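Local atomic coordinates of choline kinase (Streptococcus pneumoniae, PDB entry 4R78), a protein that probably phosphorylates choline with ATP to give phosphocholine, and is seen here with AMP bound in its nucleotide pocket. Residues 148-153 with 178-183; 243-248 with 253-258; 269-274 with 290-295. All blocks are in the same frame, centred on the assembly; numbering follows the deposited sequence.

Overall arrangement
All three contacts lie within the protein kinase-like fold, among the helices that follow its five-stranded sheet. Contact 1 joins helices 149-159 and 179-186. Contacts 2 and 3 both use helix 257-280, the first at its start and the second further along. Their centres are about 25 Å apart and their nearest atoms about 13 Å. Contact 1 meets both: Arg182 NE forms a 2.7 Å salt bridge with Glu258 OE2 of contact 2, and Ile153 CG1 packs 3.7 Å from Ile270 CG1 of contact 3. In contact 3, the side chain of Trp271 comes to about 10 Å from the bound AMP, nearest atoms.

Contact 1. Residues 148-153 with 178-183; sequences APFEEI and SLEKRL
Phe150 carries this contact, with its ring laid against Glu180. Glu180 CB sits over one face of the ring, 3.7 Å from the centroid and 17° off the ring normal. This is a CH-pi contact, displaced toward the rim on the side of CE2 and CZ. The rest of the Glu180 side chain runs back along the same ring toward the Phe150 backbone. Its CG is 3.8 Å from Phe150 CD2, and its OE1 ends 3.9 Å from Phe150 CG. The ring and carboxylate planes are nearly parallel, 11° apart, and the two groups stack. Glu180 can reach this far because its CG is anti to the backbone N (chi1 -172°) and the chain beyond is extended. Phe150 slides past it the other way and pushes its far end toward the helix backbone. Its CZ lies 3.4 Å from Glu180 N.

The segments 149-153 and 179-183 run close to antiparallel, with their axes no nearer than 12.0 Å. One large side chain therefore bridges the gap, rather than two closely meshed helix surfaces. The pair belongs to the helical part of the protein kinase-like fold. Helix 169-177 is among the elements that link the two segments along the chain.

Leu183 closes in at the edge of the ring. Its CD1 lies near the ring plane, 4.0 Å from Phe150 CE2. One turn earlier, Leu179 adds a looser touch, with its CB 4.3 Å from Phe150 CZ. No hydrogen bond crosses between the segments. Phe150 is buried, whereas Glu180 is exposed, so its aliphatic part helps to cover the aromatic face. Leu266 of helix 257-280 also touches Phe150, and Tyr263 of the same helix touches Leu183.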
loop_
_atom_site.group_PDB
_atom_site.type_symbol
_atom_site.label_atom_id
_atom_site.label_comp_id
_atom_site.label_asym_id
_atom_site.label_seq_id
_atom_site.Cartn_x
_atom_site.Cartn_y
_atom_site.Cartn_z
ATOM N N ALA A 148 10.000 -4.224 -8.654
ATOM C CA ALA A 148 10.462 -3.889 -9.987
ATOM C C ALA A 148 9.312 -3.158 -10.676
ATOM O O ALA A 148 8.420 -3.796 -11.241
ATOM C CB ALA A 148 10.846 -5.157 -10.738
ATOM N N PRO A 149 9.314 -1.810 -10.607
ATOM C CA PRO A 149 8.172 -1.002 -11.058
ATOM C C PRO A 149 7.784 -1.231 -12.520
ATOM O O PRO A 149 6.604 -1.208 -12.858
ATOM C CB PRO A 149 8.665 0.438 -10.866
ATOM C CG PRO A 149 9.733 0.342 -9.829
ATOM C CD PRO A 149 10.409 -0.966 -10.091
ATOM N N PHE A 150 8.773 -1.460 -13.377
ATOM C CA PHE A 150 8.521 -1.638 -14.805
ATOM C C PHE A 150 7.984 -3.030 -15.107
ATOM O O PHE A 150 7.111 -3.194 -15.965
ATOM C CB PHE A 150 9.776 -1.269 -15.606
ATOM C CG PHE A 150 10.257 0.130 -15.322
ATOM C CD1 PHE A 150 9.679 1.217 -15.971
ATOM C CD2 PHE A 150 11.240 0.367 -14.360
ATOM C CE1 PHE A 150 10.090 2.517 -15.696
ATOM C CE2 PHE A 150 11.658 1.671 -14.071
ATOM C CZ PHE A 150 11.077 2.748 -14.743
ATOM N N GLU A 151 8.459 -4.022 -14.356
ATOM C CA GLU A 151 7.861 -5.355 -14.379
ATOM C C GLU A 151 6.428 -5.320 -13.837
ATOM O O GLU A 151 5.557 -6.048 -14.316
ATOM C CB GLU A 151 8.690 -6.339 -13.553
ATOM C CG GLU A 151 10.001 -6.787 -14.191
ATOM C CD GLU A 151 10.771 -7.766 -13.312
ATOM O OE1 GLU A 151 12.018 -7.793 -13.395
ATOM O OE2 GLU A 151 10.130 -8.505 -12.531
ATOM N N GLU A 152 6.189 -4.467 -12.840
ATOM C CA GLU A 152 4.859 -4.332 -12.247
ATOM C C GLU A 152 3.840 -3.836 -13.270
ATOM O O GLU A 152 2.726 -4.357 -13.346
ATOM C CB GLU A 152 4.892 -3.409 -11.026
ATOM C CG GLU A 152 3.644 -3.486 -10.147
ATOM C CD GLU A 152 3.707 -4.583 -9.092
ATOM O OE1 GLU A 152 2.875 -4.546 -8.162
ATOM O OE2 GLU A 152 4.582 -5.470 -9.175
ATOM N N ILE A 153 4.226 -2.836 -14.059
ATOM C CA ILE A 153 3.395 -2.373 -15.170
ATOM C C ILE A 153 3.000 -3.542 -16.079
ATOM O O ILE A 153 1.826 -3.709 -16.409
ATOM C CB ILE A 153 4.102 -1.254 -15.980
ATOM C CG1 ILE A 153 4.197 0.024 -15.139
ATOM C CG2 ILE A 153 3.368 -0.977 -17.301
ATOM C CD1 ILE A 153 5.268 1.003 -15.601
ATOM N N SER A 178 11.042 4.944 -20.406
ATOM C CA SER A 178 12.310 5.644 -20.617
ATOM C C SER A 178 12.950 6.059 -19.292
ATOM O O SER A 178 14.152 6.324 -19.230
ATOM C CB SER A 178 12.133 6.863 -21.532
ATOM O OG SER A 178 11.615 7.978 -20.826
ATOM N N LEU A 179 12.146 6.106 -18.231
ATOM C CA LEU A 179 12.637 6.477 -16.905
ATOM C C LEU A 179 13.519 5.408 -16.261
ATOM O O LEU A 179 14.281 5.710 -15.340
ATOM C CB LEU A 179 11.468 6.846 -15.983
ATOM C CG LEU A 179 10.602 8.027 -16.444
ATOM C CD1 LEU A 179 9.360 8.167 -15.570
ATOM C CD2 LEU A 179 11.390 9.335 -16.485
ATOM N N GLU A 180 13.418 4.171 -16.749
ATOM C CA GLU A 180 14.229 3.065 -16.229
ATOM C C GLU A 180 15.727 3.347 -16.370
ATOM O O GLU A 180 16.496 3.116 -15.433
ATOM C CB GLU A 180 13.857 1.737 -16.903
ATOM C CG GLU A 180 14.517 0.511 -16.267
ATOM C CD GLU A 180 13.933 -0.817 -16.729
ATOM O OE1 GLU A 180 13.210 -0.862 -17.748
ATOM O OE2 GLU A 180 14.209 -1.835 -16.063
ATOM N N LYS A 181 16.121 3.862 -17.536
ATOM C CA LYS A 181 17.516 4.217 -17.810
ATOM C C LYS A 181 18.027 5.313 -16.875
ATOM O O LYS A 181 19.164 5.244 -16.401
ATOM C CB LYS A 181 17.685 4.632 -19.282
ATOM C CG LYS A 181 19.068 5.183 -19.668
ATOM C CD LYS A 181 20.162 4.130 -19.567
ATOM C CE LYS A 181 21.526 4.720 -19.901
ATOM N NZ LYS A 181 22.598 3.698 -19.760
ATOM N N ARG A 182 17.192 6.321 -16.615
ATOM C CA ARG A 182 17.567 7.401 -15.711
ATOM C C ARG A 182 17.770 6.866 -14.298
ATOM O O ARG A 182 18.760 7.192 -13.651
ATOM C CB ARG A 182 16.539 8.540 -15.727
ATOM C CG ARG A 182 16.894 9.729 -14.830
ATOM C CD ARG A 182 18.251 10.348 -15.183
ATOM N NE ARG A 182 18.548 11.527 -14.375
ATOM C CZ ARG A 182 19.722 12.153 -14.346
ATOM N NH1 ARG A 182 20.742 11.716 -15.079
ATOM N NH2 ARG A 182 19.883 13.217 -13.572
ATOM N N LEU A 183 16.845 6.024 -13.836
ATOM C CA LEU A 183 16.978 5.418 -12.509
ATOM C C LEU A 183 18.254 4.581 -12.379
ATOM O O LEU A 183 18.908 4.611 -11.339
ATOM C CB LEU A 183 15.736 4.603 -12.135
ATOM C CG LEU A 183 14.482 5.390 -11.728
ATOM C CD1 LEU A 183 13.284 4.460 -11.630
ATOM C CD2 LEU A 183 14.679 6.161 -10.416
#

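Contact 2. Residues 243-248 with 253-258; sequences TFLSHY and TPVSHE
Thr253 OG1 donates a hydrogen bond to Tyr248 O at 2.8 Å. The C=O...donor angle is 147°, and the donor is tilted 20° from the carbonyl plane. Thr253 also covers one face of the Tyr248 ring. Its CB lies 3.5 Å from Tyr248 CZ, while its OG1 stands above the rim of that face. Val255 CG2 meets the edge of the same ring, 4.0 Å from Tyr248 CD2. The other branch, Val255 CG1, is turned to Leu245 and lies 3.8 Å from its CD2. Leu245 CD1 in turn comes within 3.5 Å of His257 NE2, a van der Waals contact.

A water bridges the polar end of Tyr248 to the second segment. It is 2.9 Å from Tyr248 OH and donates to Pro254 O at 2.8 Å. With CG anti to the backbone N (chi1 164°), the Tyr248 ring reaches across the returning chain.

A second shell holds these groups. His137 ND1 bonds to Tyr248 OH, and Gln134 NE2 gives Tyr248 O a further hydrogen bond. Ser250 OG bonds to Thr253 OG1, and Glu242 OE2 is the polar partner of His257 NE2.

Ser256 is the N-cap of the following helix, with its OG bonded to Lys259 N. The whole is a helix-to-helix connection, in which loop 249-256 folds back over the end of helix 238-248 and leads into helix 257-280 of the kinase-like fold.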
loop_
_atom_site.group_PDB
_atom_site.type_symbol
_atom_site.label_atom_id
_atom_site.label_comp_id
_atom_site.label_asym_id
_atom_site.label_seq_id
_atom_site.Cartn_x
_atom_site.Cartn_y
_atom_site.Cartn_z
ATOM N N THR A 243 9.673 20.328 4.452
ATOM C CA THR A 243 9.676 20.170 5.901
ATOM C C THR A 243 9.790 18.694 6.279
ATOM O O THR A 243 10.583 18.339 7.147
ATOM C CB THR A 243 8.430 20.826 6.550
ATOM O OG1 THR A 243 8.412 22.222 6.224
ATOM C CG2 THR A 243 8.443 20.670 8.063
ATOM N N PHE A 244 9.016 17.836 5.616
ATOM C CA PHE A 244 9.094 16.412 5.905
ATOM C C PHE A 244 10.479 15.847 5.603
ATOM O O PHE A 244 11.025 15.089 6.403
ATOM C CB PHE A 244 8.024 15.605 5.168
ATOM C CG PHE A 244 7.911 14.192 5.664
ATOM C CD1 PHE A 244 7.015 13.871 6.686
ATOM C CD2 PHE A 244 8.731 13.185 5.151
ATOM C CE1 PHE A 244 6.928 12.570 7.174
ATOM C CE2 PHE A 244 8.648 11.877 5.637
ATOM C CZ PHE A 244 7.748 11.573 6.641
ATOM N N LEU A 245 11.036 16.214 4.454
ATOM C CA LEU A 245 12.366 15.746 4.073
ATOM C C LEU A 245 13.427 16.189 5.075
ATOM O O LEU A 245 14.328 15.420 5.405
ATOM C CB LEU A 245 12.725 16.191 2.654
ATOM C CG LEU A 245 11.896 15.577 1.518
ATOM C CD1 LEU A 245 12.213 16.234 0.185
ATOM C CD2 LEU A 245 12.095 14.068 1.438
ATOM N N SER A 246 13.308 17.419 5.576
ATOM C CA SER A 246 14.237 17.904 6.595
ATOM C C SER A 246 14.226 17.023 7.847
ATOM O O SER A 246 15.286 16.701 8.390
ATOM C CB SER A 246 13.942 19.358 6.957
ATOM O OG SER A 246 14.916 19.845 7.858
ATOM N N HIS A 247 13.029 16.631 8.284
ATOM C CA HIS A 247 12.849 15.723 9.419
ATOM C C HIS A 247 13.375 14.308 9.123
ATOM O O HIS A 247 14.010 13.680 9.969
ATOM C CB HIS A 247 11.361 15.622 9.777
ATOM C CG HIS A 247 10.813 16.811 10.503
ATOM N ND1 HIS A 247 10.292 16.724 11.777
ATOM C CD2 HIS A 247 10.678 18.105 10.131
ATOM C CE1 HIS A 247 9.871 17.915 12.162
ATOM N NE2 HIS A 247 10.096 18.772 11.183
ATOM N N TYR A 248 13.091 13.815 7.919
ATOM C CA TYR A 248 13.360 12.423 7.561
ATOM C C TYR A 248 14.823 12.151 7.199
ATOM O O TYR A 248 15.361 11.084 7.520
ATOM C CB TYR A 248 12.427 11.989 6.421
ATOM C CG TYR A 248 12.851 10.718 5.721
ATOM C CD1 TYR A 248 12.424 9.469 6.179
ATOM C CD2 TYR A 248 13.699 10.763 4.613
ATOM C CE1 TYR A 248 12.818 8.301 5.541
ATOM C CE2 TYR A 248 14.104 9.599 3.970
ATOM C CZ TYR A 248 13.661 8.374 4.441
ATOM O OH TYR A 248 14.055 7.229 3.796
ATOM N N THR A 253 19.422 7.669 5.775
ATOM C CA THR A 253 18.248 7.929 4.932
ATOM C C THR A 253 18.456 9.157 4.037
ATOM O O THR A 253 17.811 10.190 4.237
ATOM C CB THR A 253 16.935 8.080 5.761
ATOM O OG1 THR A 253 17.111 9.058 6.797
ATOM C CG2 THR A 253 16.525 6.751 6.377
ATOM N N PRO A 254 19.360 9.050 3.042
ATOM C CA PRO A 254 19.579 10.182 2.143
ATOM C C PRO A 254 18.350 10.457 1.274
ATOM O O PRO A 254 17.510 9.570 1.082
ATOM C CB PRO A 254 20.750 9.713 1.275
ATOM C CG PRO A 254 20.637 8.226 1.272
ATOM C CD PRO A 254 20.176 7.883 2.656
ATOM N N VAL A 255 18.261 11.677 0.756
ATOM C CA VAL A 255 17.121 12.119 -0.044
ATOM C C VAL A 255 17.545 12.479 -1.466
ATOM O O VAL A 255 18.571 13.134 -1.672
ATOM C CB VAL A 255 16.426 13.339 0.629
ATOM C CG1 VAL A 255 15.432 14.018 -0.318
ATOM C CG2 VAL A 255 15.746 12.915 1.929
ATOM N N SER A 256 16.747 12.044 -2.438
ATOM C CA SER A 256 16.909 12.427 -3.839
ATOM C C SER A 256 15.585 12.971 -4.367
ATOM O O SER A 256 14.625 12.217 -4.534
ATOM C CB SER A 256 17.353 11.228 -4.680
ATOM O OG SER A 256 17.217 11.493 -6.072
ATOM N N HIS A 257 15.542 14.276 -4.633
ATOM C CA HIS A 257 14.341 14.921 -5.162
ATOM C C HIS A 257 13.953 14.373 -6.531
ATOM O O HIS A 257 12.769 14.207 -6.812
ATOM C CB HIS A 257 14.517 16.442 -5.232
ATOM C CG HIS A 257 14.478 17.117 -3.896
ATOM N ND1 HIS A 257 15.554 17.131 -3.036
ATOM C CD2 HIS A 257 13.491 17.807 -3.276
ATOM C CE1 HIS A 257 15.235 17.801 -1.944
ATOM N NE2 HIS A 257 13.989 18.221 -2.063
ATOM N N GLU A 258 14.945 14.086 -7.375
ATOM C CA GLU A 258 14.662 13.563 -8.710
ATOM C C GLU A 258 14.021 12.179 -8.663
ATOM O O GLU A 258 13.075 11.911 -9.406
ATOM C CB GLU A 258 15.907 13.552 -9.606
ATOM C CG GLU A 258 15.564 13.240 -11.063
ATOM C CD GLU A 258 16.752 13.255 -12.006
ATOM O OE1 GLU A 258 17.881 13.566 -11.574
ATOM O OE2 GLU A 258 16.540 12.956 -13.201
HETATM O O HOH W 1 16.475 7.223 2.221
#

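Contact 3. Residues 269-274 with 290-295; sequences TIWSLW and VNRYQR
Arg292 NH2 is gripped by two groups, a salt bridge to Glu233 OE2 and a hydrogen bond to Tyr288 OH, while it rests 3.6 Å from Trp271 CD1. Asp268 OD1 takes Arg292 NE in another salt bridge, and its OD2 pairs with Arg295 NE, so one carboxylate holds both arginines. One face of the Arg292 guanidinium is covered by Trp271, whose CB is 3.7 Å from Arg292 NH2. The two side chains lie side by side and point the same way. Their planes are 39° apart, so this is not a parallel stack. A bend at chi3 (73°) turns the arginine tip along the tryptophan.

In the closest part of the helix pair, Ser272 CB packs 3.9 Å from Tyr293 CB, and Ser272 OG lies at the edge of the Tyr293 ring, 3.8 Å from CD1. The hydroxyl is turned back on its own helix, where OG donates to Thr269 O at 2.8 Å. Leu273 N bonds to the same carbonyl.

At the indole edge away from Arg292, Trp271 CE3 lies over one face of the Trp274 ring.

The Arg292 side chain is also about 3 Å, nearest atoms, from a bound MES molecule, probably from the crystallisation liquor. The axes of 269-274 and 290-295 pass 8.2 Å apart at -158°, an antiparallel alpha-hairpin of the consecutive helices 257-280 and 288-303 in the kinase-like fold.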
loop_
_atom_site.group_PDB
_atom_site.type_symbol
_atom_site.label_atom_id
_atom_site.label_comp_id
_atom_site.label_asym_id
_atom_site.label_seq_id
_atom_site.Cartn_x
_atom_site.Cartn_y
_atom_site.Cartn_z
ATOM N N THR A 269 1.077 5.715 -12.834
ATOM C CA THR A 269 0.936 4.760 -13.929
ATOM C C THR A 269 0.458 3.408 -13.402
ATOM O O THR A 269 -0.568 2.884 -13.849
ATOM C CB THR A 269 2.254 4.595 -14.716
ATOM O OG1 THR A 269 2.679 5.877 -15.200
ATOM C CG2 THR A 269 2.051 3.668 -15.898
ATOM N N ILE A 270 1.189 2.871 -12.432
ATOM C CA ILE A 270 0.875 1.565 -11.860
ATOM C C ILE A 270 -0.523 1.512 -11.245
ATOM O O ILE A 270 -1.303 0.604 -11.548
ATOM C CB ILE A 270 1.970 1.111 -10.863
ATOM C CG1 ILE A 270 3.237 0.742 -11.641
ATOM C CG2 ILE A 270 1.489 -0.070 -10.002
ATOM C CD1 ILE A 270 4.501 0.706 -10.818
ATOM N N TRP A 271 -0.853 2.482 -10.397
ATOM C CA TRP A 271 -2.165 2.466 -9.742
ATOM C C TRP A 271 -3.329 2.763 -10.699
ATOM O O TRP A 271 -4.459 2.332 -10.452
ATOM C CB TRP A 271 -2.186 3.345 -8.481
ATOM C CG TRP A 271 -1.198 2.894 -7.419
ATOM C CD1 TRP A 271 -0.172 3.629 -6.889
ATOM C CD2 TRP A 271 -1.138 1.608 -6.776
ATOM N NE1 TRP A 271 0.516 2.889 -5.956
ATOM C CE2 TRP A 271 -0.054 1.646 -5.865
ATOM C CE3 TRP A 271 -1.895 0.430 -6.876
ATOM C CZ2 TRP A 271 0.296 0.553 -5.062
ATOM C CZ3 TRP A 271 -1.550 -0.659 -6.074
ATOM C CH2 TRP A 271 -0.461 -0.588 -5.179
ATOM N N SER A 272 -3.062 3.466 -11.801
ATOM C CA SER A 272 -4.088 3.627 -12.835
ATOM C C SER A 272 -4.394 2.283 -13.511
ATOM O O SER A 272 -5.541 2.011 -13.859
ATOM C CB SER A 272 -3.717 4.707 -13.865
ATOM O OG SER A 272 -2.790 4.240 -14.832
ATOM N N LEU A 273 -3.375 1.439 -13.662
ATOM C CA LEU A 273 -3.562 0.119 -14.277
ATOM C C LEU A 273 -4.240 -0.839 -13.295
ATOM O O LEU A 273 -5.139 -1.597 -13.669
ATOM C CB LEU A 273 -2.236 -0.448 -14.800
ATOM C CG LEU A 273 -1.591 0.305 -15.974
ATOM C CD1 LEU A 273 -0.158 -0.157 -16.202
ATOM C CD2 LEU A 273 -2.404 0.173 -17.266
ATOM N N TRP A 274 -3.824 -0.771 -12.033
ATOM C CA TRP A 274 -4.515 -1.450 -10.935
ATOM C C TRP A 274 -6.023 -1.160 -10.958
ATOM O O TRP A 274 -6.840 -2.067 -10.771
ATOM C CB TRP A 274 -3.886 -1.013 -9.608
ATOM C CG TRP A 274 -4.553 -1.513 -8.345
ATOM C CD1 TRP A 274 -4.261 -2.659 -7.656
ATOM C CD2 TRP A 274 -5.598 -0.860 -7.612
ATOM N NE1 TRP A 274 -5.065 -2.760 -6.544
ATOM C CE2 TRP A 274 -5.893 -1.671 -6.490
ATOM C CE3 TRP A 274 -6.315 0.333 -7.794
ATOM C CZ2 TRP A 274 -6.886 -1.333 -5.560
ATOM C CZ3 TRP A 274 -7.297 0.673 -6.869
ATOM C CH2 TRP A 274 -7.570 -0.157 -5.762
ATOM N N VAL A 290 -8.514 7.274 -14.221
ATOM C CA VAL A 290 -8.405 8.293 -15.274
ATOM C C VAL A 290 -7.602 9.498 -14.782
ATOM O O VAL A 290 -6.699 9.977 -15.471
ATOM C CB VAL A 290 -9.819 8.736 -15.768
ATOM C CG1 VAL A 290 -9.751 9.984 -16.645
ATOM C CG2 VAL A 290 -10.514 7.593 -16.511
ATOM N N ASN A 291 -7.932 9.965 -13.582
ATOM C CA ASN A 291 -7.271 11.121 -12.987
ATOM C C ASN A 291 -5.825 10.863 -12.577
ATOM O O ASN A 291 -4.963 11.730 -12.745
ATOM C CB ASN A 291 -8.094 11.661 -11.812
ATOM C CG ASN A 291 -9.433 12.236 -12.253
ATOM O OD1 ASN A 291 -9.624 12.587 -13.420
ATOM N ND2 ASN A 291 -10.370 12.337 -11.315
ATOM N N ARG A 292 -5.550 9.673 -12.045
ATOM C CA ARG A 292 -4.168 9.320 -11.727
ATOM C C ARG A 292 -3.328 9.250 -12.999
ATOM O O ARG A 292 -2.203 9.741 -13.034
ATOM C CB ARG A 292 -4.084 8.008 -10.944
ATOM C CG ARG A 292 -4.609 8.112 -9.517
ATOM C CD ARG A 292 -4.030 7.052 -8.609
ATOM N NE ARG A 292 -2.629 7.345 -8.310
ATOM C CZ ARG A 292 -1.987 6.968 -7.207
ATOM N NH1 ARG A 292 -0.715 7.306 -7.048
ATOM N NH2 ARG A 292 -2.598 6.257 -6.267
ATOM N N TYR A 293 -3.890 8.657 -14.048
ATOM C CA TYR A 293 -3.207 8.562 -15.329
ATOM C C TYR A 293 -2.872 9.941 -15.896
ATOM O O TYR A 293 -1.752 10.172 -16.348
ATOM C CB TYR A 293 -4.060 7.759 -16.306
ATOM C CG TYR A 293 -3.443 7.548 -17.666
ATOM C CD1 TYR A 293 -2.563 6.492 -17.895
ATOM C CD2 TYR A 293 -3.769 8.386 -18.735
ATOM C CE1 TYR A 293 -2.000 6.285 -19.152
ATOM C CE2 TYR A 293 -3.221 8.187 -19.996
ATOM C CZ TYR A 293 -2.340 7.134 -20.197
ATOM O OH TYR A 293 -1.801 6.919 -21.440
ATOM N N GLN A 294 -3.838 10.856 -15.853
ATOM C CA GLN A 294 -3.618 12.230 -16.306
ATOM C C GLN A 294 -2.515 12.922 -15.495
ATOM O O GLN A 294 -1.740 13.718 -16.036
ATOM C CB GLN A 294 -4.930 13.027 -16.285
ATOM C CG GLN A 294 -4.810 14.506 -16.704
ATOM C CD GLN A 294 -4.027 14.720 -18.004
ATOM O OE1 GLN A 294 -4.124 13.935 -18.949
ATOM N NE2 GLN A 294 -3.245 15.788 -18.046
ATOM N N ARG A 295 -2.430 12.607 -14.207
ATOM C CA ARG A 295 -1.375 13.157 -13.365
ATOM C C ARG A 295 0.007 12.604 -13.743
ATOM O O ARG A 295 1.011 13.311 -13.619
ATOM C CB ARG A 295 -1.688 12.948 -11.881
ATOM C CG ARG A 295 -0.848 13.804 -10.931
ATOM C CD ARG A 295 -1.412 13.788 -9.515
ATOM N NE ARG A 295 -1.495 12.429 -8.976
ATOM C CZ ARG A 295 -2.135 12.086 -7.861
ATOM N NH1 ARG A 295 -2.766 12.997 -7.131
ATOM N NH2 ARG A 295 -2.143 10.817 -7.472
#